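Local coordinates for 2-C-methyl-D-erythritol 4-phosphate cytidylyltransferase (Anaerococcus prevotii, PDB 4KT7), which probably catalyses the transfer of a cytidylyl group from CTP to 2-C-methyl-D-erythritol 4-phosphate, releasing diphosphate, in isoprenoid biosynthesis, at residues R113-E118 against N228-R233. Sequence-based numbering, arbitrary orientation.
Sequences RPFASE and NAYLQR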
ATOM      1  N   ARG A 113      -6.280   5.337 -13.455  1.00 28.68           N
ATOM      2  CA  ARG A 113      -5.991   6.199 -12.304  1.00 19.19           C
ATOM      3  C   ARG A 113      -6.663   7.547 -12.533  1.00 18.84           C
ATOM      4  O   ARG A 113      -6.020   8.520 -12.928  1.00 26.83           O
ATOM      5  CB  ARG A 113      -4.478   6.376 -12.080  1.00 17.04           C
ATOM      6  CG  ARG A 113      -3.727   5.116 -11.604  1.00 22.11           C
ATOM      7  CD  ARG A 113      -2.273   5.409 -11.273  1.00 20.42           C
ATOM      8  NE  ARG A 113      -1.519   4.208 -10.884  1.00 22.10           N
ATOM      9  CZ  ARG A 113      -1.340   3.806  -9.626  1.00 23.45           C
ATOM     10  NH1 ARG A 113      -1.857   4.509  -8.625  1.00 20.78           N
ATOM     11  NH2 ARG A 113      -0.648   2.700  -9.368  1.00 22.13           N
ATOM     12  N   PRO A 114      -7.980   7.606 -12.306  1.00 25.67           N
ATOM     13  CA  PRO A 114      -8.792   8.764 -12.703  1.00 22.77           C
ATOM     14  C   PRO A 114      -8.626   9.987 -11.808  1.00 25.51           C
ATOM     15  O   PRO A 114      -9.070  11.078 -12.185  1.00 29.38           O
ATOM     16  CB  PRO A 114     -10.227   8.230 -12.571  1.00 23.01           C
ATOM     17  CG  PRO A 114     -10.120   7.212 -11.468  1.00 22.95           C
ATOM     18  CD  PRO A 114      -8.793   6.539 -11.698  1.00 21.38           C
ATOM     19  N   PHE A 115      -8.012   9.820 -10.639  1.00 26.34           N
ATOM     20  CA  PHE A 115      -8.039  10.892  -9.649  1.00 23.40           C
ATOM     21  C   PHE A 115      -6.765  11.742  -9.568  1.00 27.59           C
ATOM     22  O   PHE A 115      -6.728  12.708  -8.802  1.00 27.57           O
ATOM     23  CB  PHE A 115      -8.416  10.342  -8.267  1.00 27.41           C
ATOM     24  CG  PHE A 115      -9.727   9.595  -8.246  1.00 32.20           C
ATOM     25  CD1 PHE A 115     -10.847  10.111  -8.880  1.00 34.58           C
ATOM     26  CD2 PHE A 115      -9.828   8.364  -7.614  1.00 35.21           C
ATOM     27  CE1 PHE A 115     -12.059   9.420  -8.860  1.00 40.36           C
ATOM     28  CE2 PHE A 115     -11.033   7.663  -7.601  1.00 35.68           C
ATOM     29  CZ  PHE A 115     -12.147   8.199  -8.221  1.00 35.72           C
ATOM     30  N   ALA A 116      -5.738  11.413 -10.349  1.00 27.10           N
ATOM     31  CA  ALA A 116      -4.535  12.260 -10.390  1.00 25.39           C
ATOM     32  C   ALA A 116      -4.947  13.686 -10.757  1.00 27.23           C
ATOM     33  O   ALA A 116      -5.649  13.897 -11.738  1.00 28.23           O
ATOM     34  CB  ALA A 116      -3.496  11.707 -11.387  1.00 16.71           C
ATOM     35  N   SER A 117      -4.566  14.660  -9.936  1.00 22.75           N
ATOM     36  CA  SER A 117      -5.003  16.031 -10.171  1.00 23.88           C
ATOM     37  C   SER A 117      -4.203  16.588 -11.322  1.00 23.63           C
ATOM     38  O   SER A 117      -3.151  16.054 -11.671  1.00 24.85           O
ATOM     39  CB  SER A 117      -4.744  16.901  -8.940  1.00 21.53           C
ATOM     40  OG  SER A 117      -3.335  16.973  -8.706  1.00 24.92           O
ATOM     41  N   GLU A 118      -4.707  17.660 -11.911  1.00 19.04           N
ATOM     42  CA  GLU A 118      -3.974  18.388 -12.941  1.00 20.37           C
ATOM     43  C   GLU A 118      -2.618  18.884 -12.416  1.00 23.79           C
ATOM     44  O   GLU A 118      -1.611  18.850 -13.127  1.00 24.92           O
ATOM     45  CB  GLU A 118      -4.840  19.552 -13.409  1.00 28.35           C
ATOM     46  CG  GLU A 118      -4.315  20.323 -14.591  1.00 42.20           C
ATOM     47  CD  GLU A 118      -5.225  21.486 -14.935  1.00 52.93           C
ATOM     48  OE1 GLU A 118      -6.465  21.307 -14.836  1.00 54.97           O
ATOM     49  OE2 GLU A 118      -4.707  22.573 -15.286  1.00 52.76           O
ATOM     50  N   ASN A 228     -15.883   4.998  -5.039  1.00 49.62           N
ATOM     51  CA  ASN A 228     -17.172   5.632  -4.761  1.00 52.37           C
ATOM     52  C   ASN A 228     -17.280   6.255  -3.360  1.00 64.17           C
ATOM     53  O   ASN A 228     -17.873   7.325  -3.200  1.00 55.86           O
ATOM     54  CB  ASN A 228     -18.327   4.657  -5.013  1.00 54.79           C
ATOM     55  CG  ASN A 228     -18.635   4.486  -6.489  1.00 83.06           C
ATOM     56  OD1 ASN A 228     -18.467   5.415  -7.288  1.00 53.99           O
ATOM     57  ND2 ASN A 228     -19.097   3.299  -6.861  1.00 55.95           N
ATOM     58  N   ALA A 229     -16.707   5.593  -2.353  1.00 62.35           N
ATOM     59  CA  ALA A 229     -16.724   6.123  -0.983  1.00 62.47           C
ATOM     60  C   ALA A 229     -15.852   7.374  -0.859  1.00 62.68           C
ATOM     61  O   ALA A 229     -16.172   8.280  -0.092  1.00 57.45           O
ATOM     62  CB  ALA A 229     -16.300   5.056   0.029  1.00 57.30           C
ATOM     63  N   TYR A 230     -14.757   7.419  -1.621  1.00 51.90           N
ATOM     64  CA  TYR A 230     -13.915   8.613  -1.705  1.00 58.19           C
ATOM     65  C   TYR A 230     -14.677   9.785  -2.327  1.00 59.71           C
ATOM     66  O   TYR A 230     -14.607  10.909  -1.836  1.00 62.01           O
ATOM     67  CB  TYR A 230     -12.641   8.317  -2.509  1.00 51.26           C
ATOM     68  CG  TYR A 230     -11.935   9.539  -3.068  1.00 47.23           C
ATOM     69  CD1 TYR A 230     -11.267  10.427  -2.233  1.00 58.75           C
ATOM     70  CD2 TYR A 230     -11.906   9.783  -4.436  1.00 45.98           C
ATOM     71  CE1 TYR A 230     -10.600  11.535  -2.745  1.00 48.16           C
ATOM     72  CE2 TYR A 230     -11.241  10.886  -4.955  1.00 51.91           C
ATOM     73  CZ  TYR A 230     -10.591  11.761  -4.104  1.00 51.20           C
ATOM     74  OH  TYR A 230      -9.932  12.865  -4.606  1.00 47.37           O
ATOM     75  N   LEU A 231     -15.403   9.514  -3.408  1.00 51.80           N
ATOM     76  CA  LEU A 231     -16.173  10.545  -4.102  1.00 53.48           C
ATOM     77  C   LEU A 231     -17.352  11.072  -3.277  1.00 68.17           C
ATOM     78  O   LEU A 231     -17.737  12.237  -3.399  1.00 71.54           O
ATOM     79  CB  LEU A 231     -16.672  10.013  -5.442  1.00 52.96           C
ATOM     80  CG  LEU A 231     -15.580   9.752  -6.477  1.00 50.06           C
ATOM     81  CD1 LEU A 231     -16.205   9.337  -7.772  1.00 50.64           C
ATOM     82  CD2 LEU A 231     -14.717  10.993  -6.689  1.00 56.91           C
ATOM     83  N   GLN A 232     -17.919  10.216  -2.435  1.00 67.56           N
ATOM     84  CA  GLN A 232     -19.044  10.626  -1.600  1.00 74.12           C
ATOM     85  C   GLN A 232     -18.553  11.193  -0.260  1.00 79.00           C
ATOM     86  O   GLN A 232     -19.246  11.111   0.753  1.00 84.47           O
ATOM     87  CB  GLN A 232     -20.016   9.456  -1.392  1.00 77.19           C
ATOM     88  CG  GLN A 232     -21.458   9.868  -1.043  1.00 89.74           C
ATOM     89  CD  GLN A 232     -22.454   9.612  -2.170  1.00 93.62           C
ATOM     90  OE1 GLN A 232     -22.077   9.491  -3.338  1.00 92.08           O
ATOM     91  NE2 GLN A 232     -23.735   9.529  -1.817  1.00 98.27           N
ATOM     92  N   ARG A 233     -17.326  11.675  -0.223  1.00 79.64           N
ATOM     93  CA  ARG A 233     -16.749  12.080   1.047  1.00 85.33           C
ATOM     94  C   ARG A 233     -16.681  13.591   1.147  1.00 88.96           C
ATOM     95  O   ARG A 233     -17.250  14.286   0.323  1.00 89.58           O
ATOM     96  CB  ARG A 233     -15.384  11.398   1.296  1.00 84.78           C
ATOM     97  CG  ARG A 233     -14.146  12.296   1.281  1.00 84.47           C
ATOM     98  CD  ARG A 233     -13.393  12.209  -0.038  1.00 82.59           C
ATOM     99  NE  ARG A 233     -12.367  13.230  -0.212  1.00 82.60           N
ATOM    100  CZ  ARG A 233     -12.202  13.953  -1.315  1.00 86.54           C
ATOM    101  NH1 ARG A 233     -11.237  14.854  -1.391  1.00 92.60           N
ATOM    102  NH2 ARG A 233     -12.987  13.767  -2.350  1.00 83.05           N
TER
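Y230 turns an edge of its ring onto one face of F115, a T-shaped pair whose centroids lie 5.0 Å apart with the planes at 58°, so the arrangement is tilted rather than strictly perpendicular. The CD2–CE2 edge does the touching: Y230 CE2 stands over the centre of the F115 ring, 3.8 Å from F115 CG, and Y230 CD2 comes within 3.9 Å of F115 CE2. Side by side, the two side chains run in opposite directions, each from its own backbone toward the other's. For Y230 this follows from chi1 of 160°, which sets CG anti to the backbone N and sends the ring off the helix toward the loop. L231, one residue on, adds a methyl: its CD2 meets F115 CE1 at 3.8 Å, approaching obliquely. The opposite face of F115 is covered from its own segment by P114, whose CG sits 3.7 Å above the ring centre, so that the phenyl is sandwiched between a proline and a tyrosine edge. No hydrogen bond crosses the contact, which rests on the edge-to-face ring pair and on apolar side-chain packing. Cutting F115 back to an alanine is likely to leave the Y230 edge and the L231 methyl without the ring they pack on and to open a gap beside P114. V34 of strand 33-34 also touches both F115 and L231. The contact lies at the surface, where the type I turn R113–A116, between strand 105-110 and helix 118-127 of the GT-A-like nucleotidyltransferase fold, meets the last turn of the C-terminal helix 221-231.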